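Local atomic coordinates of lipolytic protein G-D-S-L family (Veillonella parvula DSM 2008, PDB entry 4RW0), a protein that probably hydrolyses ester bonds of lipid or other acyl substrates, being a GDSL-type SGNH hydrolase. Residues G10-R15 with N40-C46; C29-I33 with A178-T183; T111-M117 with L149-D153. All blocks are in the same frame, centred on the assembly; numbering follows the deposited sequence.

Contact 1 holds the Gly-Asp-Ser signature of the family at the end of strand 4-10, where Ser12 bonds to His165, and so marks the probable active site. Contact 3 touches it directly: Ile13 CD1 packs 3.9 Å from Thr111 OG1, although the two centres are 19 Å apart. Contact 2 stands apart from both. Its centre is 18 Å from that of contact 1 and 23 Å from that of contact 3, and its nearest atoms stay about 8 Å and 10 Å away. It ties helix 25-32 to the last helix, 168-182, beside the sodium ion; that ion lies about 12 Å from the side chain of Asn40 in contact 1.

Contact 1: residues G10-R15 with N40-C46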
loop_
_atom_site.group_PDB
_atom_site.type_symbol
_atom_site.label_atom_id
_atom_site.label_comp_id
_atom_site.label_asym_id
_atom_site.label_seq_id
_atom_site.Cartn_x
_atom_site.Cartn_y
_atom_site.Cartn_z
ATOM N N GLY A 10 -4.899 -4.106 1.123
ATOM C CA GLY A 10 -5.234 -2.728 0.834
ATOM C C GLY A 10 -6.503 -2.556 0.028
ATOM O O GLY A 10 -7.360 -3.421 0.028
ATOM N N ASP A 11 -6.617 -1.419 -0.654
ATOM C CA ASP A 11 -7.784 -1.094 -1.341
ATOM C C ASP A 11 -7.597 -1.297 -2.895
ATOM O O ASP A 11 -6.833 -2.124 -3.340
ATOM C CB ASP A 11 -8.228 0.286 -0.935
ATOM C CG ASP A 11 -7.193 1.382 -1.332
ATOM O OD1 ASP A 11 -6.277 1.122 -2.202
ATOM O OD2 ASP A 11 -7.223 2.443 -0.641
ATOM N N SER A 12 -8.295 -0.534 -3.693
ATOM C CA SER A 12 -8.228 -0.733 -5.158
ATOM C C SER A 12 -6.891 -0.366 -5.756
ATOM O O SER A 12 -6.524 -0.868 -6.796
ATOM C CB SER A 12 -9.371 0.026 -5.788
ATOM O OG SER A 12 -9.097 1.361 -5.487
ATOM N N ILE A 13 -6.094 0.424 -5.042
ATOM C CA ILE A 13 -4.789 0.845 -5.541
ATOM C C ILE A 13 -3.756 -0.244 -5.255
ATOM O O ILE A 13 -2.724 -0.324 -5.896
ATOM C CB ILE A 13 -4.391 2.220 -4.933
ATOM C CG1 ILE A 13 -5.307 3.314 -5.483
ATOM C CG2 ILE A 13 -2.959 2.592 -5.260
ATOM C CD1 ILE A 13 -5.141 4.666 -4.821
ATOM N N THR A 14 -4.017 -1.111 -4.290
ATOM C CA THR A 14 -3.242 -2.311 -4.158
ATOM C C THR A 14 -3.788 -3.450 -5.100
ATOM O O THR A 14 -3.022 -4.267 -5.643
ATOM C CB THR A 14 -3.276 -2.764 -2.691
ATOM O OG1 THR A 14 -2.519 -1.824 -1.920
ATOM C CG2 THR A 14 -2.738 -4.168 -2.516
ATOM N N ARG A 15 -5.097 -3.541 -5.232
ATOM C CA ARG A 15 -5.723 -4.588 -6.111
ATOM C C ARG A 15 -5.283 -4.334 -7.594
ATOM O O ARG A 15 -5.011 -5.263 -8.328
ATOM C CB ARG A 15 -7.229 -4.520 -6.042
ATOM C CG ARG A 15 -7.958 -5.807 -6.331
ATOM C CD ARG A 15 -8.295 -5.934 -7.778
ATOM N NE ARG A 15 -9.308 -4.991 -8.278
ATOM C CZ ARG A 15 -9.485 -4.756 -9.588
ATOM N NH1 ARG A 15 -8.758 -5.379 -10.515
ATOM N NH2 ARG A 15 -10.359 -3.867 -10.006
ATOM N N ASN A 40 -2.369 -11.212 -3.631
ATOM C CA ASN A 40 -3.082 -9.961 -3.502
ATOM C C ASN A 40 -4.432 -10.107 -2.805
ATOM O O ASN A 40 -5.312 -10.669 -3.351
ATOM C CB ASN A 40 -3.293 -9.357 -4.863
ATOM C CG ASN A 40 -3.445 -7.849 -4.838
ATOM O OD1 ASN A 40 -4.005 -7.266 -3.909
ATOM N ND2 ASN A 40 -2.966 -7.184 -5.949
ATOM N N TYR A 41 -4.560 -9.557 -1.614
ATOM C CA TYR A 41 -5.828 -9.503 -0.848
ATOM C C TYR A 41 -6.485 -8.148 -0.927
ATOM O O TYR A 41 -7.434 -7.812 -0.202
ATOM C CB TYR A 41 -5.557 -9.909 0.610
ATOM C CG TYR A 41 -5.276 -11.327 0.846
ATOM C CD1 TYR A 41 -4.040 -11.861 0.585
ATOM C CD2 TYR A 41 -6.255 -12.185 1.386
ATOM C CE1 TYR A 41 -3.778 -13.200 0.795
ATOM C CE2 TYR A 41 -6.000 -13.555 1.618
ATOM C CZ TYR A 41 -4.762 -14.044 1.337
ATOM O OH TYR A 41 -4.429 -15.350 1.453
ATOM N N GLY A 42 -6.021 -7.309 -1.865
ATOM C CA GLY A 42 -6.557 -6.018 -2.001
ATOM C C GLY A 42 -8.024 -6.085 -2.355
ATOM O O GLY A 42 -8.458 -6.969 -3.109
ATOM N N GLU A 43 -8.770 -5.066 -1.985
ATOM C CA GLU A 43 -10.237 -5.102 -2.198
ATOM C C GLU A 43 -10.693 -3.709 -2.575
ATOM O O GLU A 43 -10.481 -2.732 -1.856
ATOM C CB GLU A 43 -10.943 -5.562 -0.925
ATOM C CG GLU A 43 -12.462 -5.515 -0.984
ATOM C CD GLU A 43 -13.088 -5.617 0.448
ATOM O OE1 GLU A 43 -12.611 -6.432 1.288
ATOM O OE2 GLU A 43 -14.011 -4.820 0.765
ATOM N N ASP A 44 -11.347 -3.616 -3.710
ATOM C CA ASP A 44 -11.813 -2.354 -4.164
ATOM C C ASP A 44 -12.836 -1.738 -3.214
ATOM O O ASP A 44 -13.703 -2.416 -2.721
ATOM C CB ASP A 44 -12.499 -2.487 -5.547
ATOM C CG ASP A 44 -11.533 -2.882 -6.688
ATOM O OD1 ASP A 44 -10.311 -2.885 -6.505
ATOM O OD2 ASP A 44 -12.018 -3.188 -7.823
ATOM N N GLY A 45 -12.692 -0.451 -2.954
ATOM C CA GLY A 45 -13.624 0.243 -2.118
ATOM C C GLY A 45 -13.300 0.084 -0.637
ATOM O O GLY A 45 -13.971 0.681 0.169
ATOM N N CYS A 46 -12.242 -0.626 -0.285
ATOM C CA CYS A 46 -11.967 -0.970 1.119
ATOM C C CYS A 46 -11.582 0.229 2.013
ATOM O O CYS A 46 -10.806 1.120 1.624
ATOM C CB CYS A 46 -10.796 -1.962 1.154
ATOM S SG CYS A 46 -10.651 -2.897 2.673
HETATM O O HOH W 1 -7.532 -5.774 1.811
HETATM O O HOH W 2 -10.706 1.609 -3.361
#
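The Gly-Asp-Ser signature of the GDSL family, Gly10-Asp11-Ser12, rests on the loop that leaves strand 36-40, with Gly10 O accepting from Glu43 N at 3.0 Å. Arg15 bends at chi2 and chi3, which swings its guanidinium back to grip Asp44 side-on in a salt bridge: Arg15 NE meets Asp44 OD1 at 2.9 Å and Arg15 NH2 meets Asp44 OD2 at 2.8 Å. Both oxygens are met on their syn sides; NE stands 30° out of the carboxylate plane, the two groups being turned 45° to each other. The hydrogen bond between Ser12 OG and His165 NE2 is consistent with Ser12 being the nucleophile, as the serine of this motif is in relatives; a water joins OG to Gly45 N. Asp11 OD1 caps the short helix through Ile13 N. Asn40 ND2 gives Thr14 O a bond of 2.9 Å, nearly straight at 163° and in the amide plane, and its OD1 accepts from Gly42 N in an Asx turn. Glu27 OE2 takes a second hydrogen bond from ND2, and held at both ends the amide is probably fixed in its rotation. A beta carbon on Gly42 would run into Arg15 N; its CA makes a CA-H...O contact of 3.4 Å with Gly10 O.

Contact 2: residues C29-I33 with A178-T183. With NA (sodium ion), chain D.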
loop_
_atom_site.group_PDB
_atom_site.type_symbol
_atom_site.label_atom_id
_atom_site.label_comp_id
_atom_site.label_asym_id
_atom_site.label_seq_id
_atom_site.Cartn_x
_atom_site.Cartn_y
_atom_site.Cartn_z
ATOM N N CYS A 29 5.502 -6.798 -9.754
ATOM C CA CYS A 29 6.524 -7.228 -8.840
ATOM C C CYS A 29 6.634 -8.750 -8.827
ATOM O O CYS A 29 7.736 -9.309 -8.877
ATOM C CB CYS A 29 6.330 -6.726 -7.441
ATOM S SG CYS A 29 6.502 -4.985 -7.189
ATOM N N ASP A 30 5.506 -9.430 -8.855
ATOM C CA ASP A 30 5.542 -10.862 -8.798
ATOM C C ASP A 30 6.246 -11.488 -10.047
ATOM O O ASP A 30 6.933 -12.557 -9.933
ATOM C CB ASP A 30 4.125 -11.411 -8.740
ATOM C CG ASP A 30 4.096 -12.914 -8.461
ATOM O OD1 ASP A 30 4.311 -13.371 -7.361
ATOM O OD2 ASP A 30 3.849 -13.657 -9.365
ATOM N N ALA A 31 6.034 -10.825 -11.193
ATOM C CA ALA A 31 6.622 -11.267 -12.457
ATOM C C ALA A 31 8.080 -10.882 -12.490
ATOM O O ALA A 31 8.857 -11.460 -13.272
ATOM C CB ALA A 31 5.878 -10.666 -13.653
ATOM N N SER A 32 8.502 -9.941 -11.664
ATOM C CA SER A 32 9.901 -9.525 -11.695
ATOM C C SER A 32 10.810 -10.258 -10.757
ATOM O O SER A 32 12.010 -10.159 -10.912
ATOM C CB SER A 32 10.043 -8.042 -11.347
ATOM O OG SER A 32 9.185 -7.287 -12.190
ATOM N N ILE A 33 10.302 -10.948 -9.748
ATOM C CA ILE A 33 11.161 -11.649 -8.776
ATOM C C ILE A 33 10.803 -13.130 -8.770
ATOM O O ILE A 33 9.656 -13.527 -8.520
ATOM C CB ILE A 33 11.001 -11.139 -7.362
ATOM C CG1 ILE A 33 11.285 -9.667 -7.304
ATOM C CG2 ILE A 33 12.036 -11.781 -6.456
ATOM C CD1 ILE A 33 10.983 -9.030 -5.960
ATOM N N ALA A 178 8.526 -0.136 -5.411
ATOM C CA ALA A 178 8.335 -1.277 -4.431
ATOM C C ALA A 178 9.468 -2.283 -4.550
ATOM O O ALA A 178 9.956 -2.836 -3.563
ATOM C CB ALA A 178 7.013 -1.990 -4.751
ATOM N N LEU A 179 9.935 -2.506 -5.768
ATOM C CA LEU A 179 11.072 -3.366 -5.990
ATOM C C LEU A 179 12.393 -2.925 -5.347
ATOM O O LEU A 179 13.244 -3.767 -5.046
ATOM C CB LEU A 179 11.279 -3.645 -7.482
ATOM C CG LEU A 179 10.223 -4.536 -8.198
ATOM C CD1 LEU A 179 10.421 -4.559 -9.716
ATOM C CD2 LEU A 179 10.311 -5.925 -7.665
ATOM N N GLU A 180 12.535 -1.657 -5.038
ATOM C CA GLU A 180 13.714 -1.228 -4.332
ATOM C C GLU A 180 13.716 -1.849 -2.930
ATOM O O GLU A 180 14.778 -2.114 -2.413
ATOM C CB GLU A 180 13.793 0.261 -4.206
ATOM C CG GLU A 180 13.950 1.018 -5.532
ATOM C CD GLU A 180 13.873 2.570 -5.324
ATOM O OE1 GLU A 180 14.297 3.061 -4.254
ATOM O OE2 GLU A 180 13.330 3.308 -6.202
ATOM N N VAL A 181 12.543 -2.136 -2.365
ATOM C CA VAL A 181 12.440 -2.784 -1.021
ATOM C C VAL A 181 12.374 -4.257 -1.163
ATOM O O VAL A 181 13.163 -4.985 -0.530
ATOM C CB VAL A 181 11.184 -2.284 -0.307
ATOM C CG1 VAL A 181 10.775 -3.197 0.877
ATOM C CG2 VAL A 181 11.372 -0.864 0.137
ATOM N N PHE A 182 11.503 -4.771 -2.052
ATOM C CA PHE A 182 11.280 -6.215 -2.135
ATOM C C PHE A 182 12.482 -7.005 -2.600
ATOM O O PHE A 182 12.639 -8.178 -2.237
ATOM C CB PHE A 182 10.099 -6.612 -3.057
ATOM C CG PHE A 182 8.749 -6.098 -2.622
ATOM C CD1 PHE A 182 8.376 -6.060 -1.277
ATOM C CD2 PHE A 182 7.824 -5.736 -3.564
ATOM C CE1 PHE A 182 7.104 -5.619 -0.911
ATOM C CE2 PHE A 182 6.562 -5.263 -3.202
ATOM C CZ PHE A 182 6.216 -5.207 -1.867
ATOM N N THR A 183 13.286 -6.409 -3.464
ATOM C CA THR A 183 14.457 -7.071 -4.010
ATOM C C THR A 183 15.561 -7.283 -2.962
ATOM O O THR A 183 16.380 -8.177 -3.088
ATOM C CB THR A 183 14.993 -6.263 -5.228
ATOM O OG1 THR A 183 14.035 -6.372 -6.287
ATOM C CG2 THR A 183 16.180 -6.865 -5.736
HETATM NA NA NA D . 7.489 -14.330 -8.344
#
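The Phe182 ring is met by residues 29-33 at its edge rather than over a face: Cys29 SG lies in the ring plane, 5.1 Å from the Phe182 centroid and 90° off the normal, in a sulfur-aromatic contact. The sulfur gets there with SG anti to its own carbonyl carbon (chi1 -67°), which also brings it alongside Ala178 CB at 3.9 Å and against Leu179 CG. Leu179 splits its two methyls between partners. CD1 of Leu179 reaches Ser32 CB at 3.9 Å, while CD2 of Leu179 sits 3.6 Å from Ile33 CD1, the two side chains running antiparallel where they pass. Ile33 CD1 goes on to Phe182 CB, 3.9 Å away, the isoleucine side chain lying roughly perpendicular to that of Phe182. No hydrogen bond spans the contact; it is held by apolar surfaces and the sulfur. The backbone of 29-33 serves the sodium ion, bound by Asp30 O at 2.4 Å and Ile33 O at 2.3 Å, with Val36 O as a third ligand. The side chain of Asp30 is used elsewhere, OD1 accepting a hydrogen bond from Phe38 N. Helix 25-32 thus packs on the closing helix, 168-182, and the Phe38 ring of edge strand 36-40 meets Phe182 edge-to-face; Trp25 touches Ala178 and Phe182, and on the far edge strand, 141-143, Ile143 lies against the same two residues.

Contact 3: residues T111-M117 with L149-D153; sequences TQIDSDM and LFEAD
Gln112 presses the carbonyl oxygen of its amide against the root of the Phe150 side chain, near the ring edge, OE1 standing 3.1 Å from Phe150 CA and 3.5 Å from Phe150 CB, with amide and ring planes 44° apart. CG of Gln112 is tucked between the backbone N and the carbonyl carbon (chi1 78°), and the chain then runs extended. NE2 of Gln112 donates a hydrogen bond of 3.0 Å to Asp114 OD1, met from above the carboxylate plane. The same NE2 also donates one to a water that in turn donates to Phe150 O and Asp153 OD2. Asp114 OD1 and Asp153 OD2 are 4.1 Å apart, like charges with carboxylates turned 86° to each other, and this may raise the proton affinity of one; two further waters bridge the groups, one joining Asp114 OD1 to Asp153 OD2, the other Asp114 OD2 to Asp153 OD1. In place of Gln112, an alanine removes the amide, which would probably leave Asp114 OD1 and the water at Phe150 O without that donor and open a gap beside Phe150. The selenomethionine Met117 bends at chi2 and chi3, which brings its CE into the ring plane at the Phe150 edge, 3.6 Å from Phe150 CE1. Thr111 CG2 meets Leu149 CD1 at 4.0 Å. The loop after strand 104-108 thus lies along helix 145-154; Leu149 reaches on to Leu173 of helix 168-182, while Ile113 turns to helix 120-138.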
loop_
_atom_site.group_PDB
_atom_site.type_symbol
_atom_site.label_atom_id
_atom_site.label_comp_id
_atom_site.label_asym_id
_atom_site.label_seq_id
_atom_site.Cartn_x
_atom_site.Cartn_y
_atom_site.Cartn_z
ATOM N N THR A 111 -0.856 7.218 -2.276
ATOM C CA THR A 111 -0.642 8.261 -3.242
ATOM C C THR A 111 -1.616 9.398 -3.105
ATOM O O THR A 111 -2.588 9.358 -2.365
ATOM C CB THR A 111 -0.710 7.621 -4.650
ATOM O OG1 THR A 111 -1.849 6.757 -4.735
ATOM C CG2 THR A 111 0.514 6.777 -4.893
ATOM N N GLN A 112 -1.342 10.476 -3.819
ATOM C CA GLN A 112 -2.078 11.712 -3.621
ATOM C C GLN A 112 -3.522 11.699 -4.055
ATOM O O GLN A 112 -3.923 10.958 -4.943
ATOM C CB GLN A 112 -1.336 12.856 -4.339
ATOM C CG GLN A 112 -1.558 12.872 -5.850
ATOM C CD GLN A 112 -0.363 13.500 -6.586
ATOM O OE1 GLN A 112 0.776 13.049 -6.455
ATOM N NE2 GLN A 112 -0.637 14.504 -7.398
ATOM N N ILE A 113 -4.301 12.562 -3.435
ATOM C CA ILE A 113 -5.668 12.821 -3.852
ATOM C C ILE A 113 -5.582 14.024 -4.824
ATOM O O ILE A 113 -5.546 15.204 -4.402
ATOM C CB ILE A 113 -6.599 13.043 -2.627
ATOM C CG1 ILE A 113 -6.635 11.728 -1.803
ATOM C CG2 ILE A 113 -8.013 13.395 -3.118
ATOM C CD1 ILE A 113 -7.645 11.696 -0.727
ATOM N N ASP A 114 -5.518 13.687 -6.113
ATOM C CA ASP A 114 -5.180 14.629 -7.191
ATOM C C ASP A 114 -6.300 15.605 -7.498
ATOM O O ASP A 114 -6.091 16.597 -8.131
ATOM C CB ASP A 114 -4.816 13.877 -8.497
ATOM C CG ASP A 114 -3.958 14.741 -9.461
ATOM O OD1 ASP A 114 -3.026 15.415 -8.947
ATOM O OD2 ASP A 114 -4.197 14.733 -10.712
ATOM N N SER A 115 -7.507 15.313 -7.079
ATOM C CA SER A 115 -8.608 16.235 -7.243
ATOM C C SER A 115 -8.659 17.343 -6.195
ATOM O O SER A 115 -9.529 18.169 -6.299
ATOM C CB SER A 115 -9.935 15.458 -7.073
ATOM O OG SER A 115 -9.861 14.777 -5.826
ATOM N N ASP A 116 -7.852 17.284 -5.137
ATOM C CA ASP A 116 -7.958 18.246 -4.032
ATOM C C ASP A 116 -6.607 18.420 -3.336
ATOM O O ASP A 116 -6.420 18.075 -2.153
ATOM C CB ASP A 116 -9.046 17.768 -3.036
ATOM C CG ASP A 116 -9.497 18.874 -2.069
ATOM O OD1 ASP A 116 -9.258 20.064 -2.336
ATOM O OD2 ASP A 116 -10.069 18.535 -1.032
HETATM N N MSE A 117 -5.642 18.926 -4.091
HETATM C CA MSE A 117 -4.294 19.000 -3.606
HETATM C C MSE A 117 -4.141 19.994 -2.445
HETATM O O MSE A 117 -3.153 19.912 -1.714
HETATM C CB MSE A 117 -3.337 19.263 -4.771
HETATM C CG MSE A 117 -3.281 18.067 -5.776
HETATM SE SE MSE A 117 -2.605 16.442 -4.852
HETATM C CE MSE A 117 -0.690 16.777 -4.829
ATOM N N LEU A 149 4.783 9.081 -7.500
ATOM C CA LEU A 149 3.833 9.619 -8.412
ATOM C C LEU A 149 3.712 11.151 -8.358
ATOM O O LEU A 149 3.371 11.775 -9.389
ATOM C CB LEU A 149 2.468 8.992 -8.210
ATOM C CG LEU A 149 2.469 7.454 -8.554
ATOM C CD1 LEU A 149 1.072 6.966 -8.853
ATOM C CD2 LEU A 149 3.318 7.083 -9.780
ATOM N N PHE A 150 3.924 11.740 -7.172
ATOM C CA PHE A 150 3.837 13.201 -7.055
ATOM C C PHE A 150 4.876 13.857 -7.968
ATOM O O PHE A 150 4.560 14.747 -8.736
ATOM C CB PHE A 150 4.079 13.652 -5.596
ATOM C CG PHE A 150 4.057 15.165 -5.446
ATOM C CD1 PHE A 150 2.872 15.851 -5.435
ATOM C CD2 PHE A 150 5.248 15.901 -5.395
ATOM C CE1 PHE A 150 2.858 17.258 -5.331
ATOM C CE2 PHE A 150 5.245 17.309 -5.322
ATOM C CZ PHE A 150 4.052 17.971 -5.260
ATOM N N GLU A 151 6.089 13.375 -7.885
ATOM C CA GLU A 151 7.213 13.909 -8.721
ATOM C C GLU A 151 7.015 13.677 -10.196
ATOM O O GLU A 151 7.236 14.569 -11.033
ATOM C CB GLU A 151 8.533 13.331 -8.253
ATOM C CG GLU A 151 8.894 13.891 -6.886
ATOM C CD GLU A 151 10.209 13.394 -6.317
ATOM O OE1 GLU A 151 10.844 12.466 -6.871
ATOM O OE2 GLU A 151 10.606 13.936 -5.260
ATOM N N ALA A 152 6.505 12.507 -10.540
ATOM C CA ALA A 152 6.296 12.193 -11.923
ATOM C C ALA A 152 5.210 13.046 -12.483
ATOM O O ALA A 152 5.301 13.612 -13.629
ATOM C CB ALA A 152 5.916 10.709 -12.061
ATOM N N ASP A 153 4.103 13.149 -11.750
ATOM C CA ASP A 153 2.982 13.962 -12.254
ATOM C C ASP A 153 3.378 15.479 -12.348
ATOM O O ASP A 153 2.977 16.200 -13.291
ATOM C CB ASP A 153 1.769 13.794 -11.360
ATOM C CG ASP A 153 0.665 14.687 -11.716
ATOM O OD1 ASP A 153 -0.155 14.330 -12.637
ATOM O OD2 ASP A 153 0.579 15.708 -10.965
HETATM O O HOH W 3 1.801 16.099 -8.813
HETATM O O HOH W 4 -2.630 15.494 -12.737
HETATM O O HOH W 5 -1.453 17.273 -9.982
#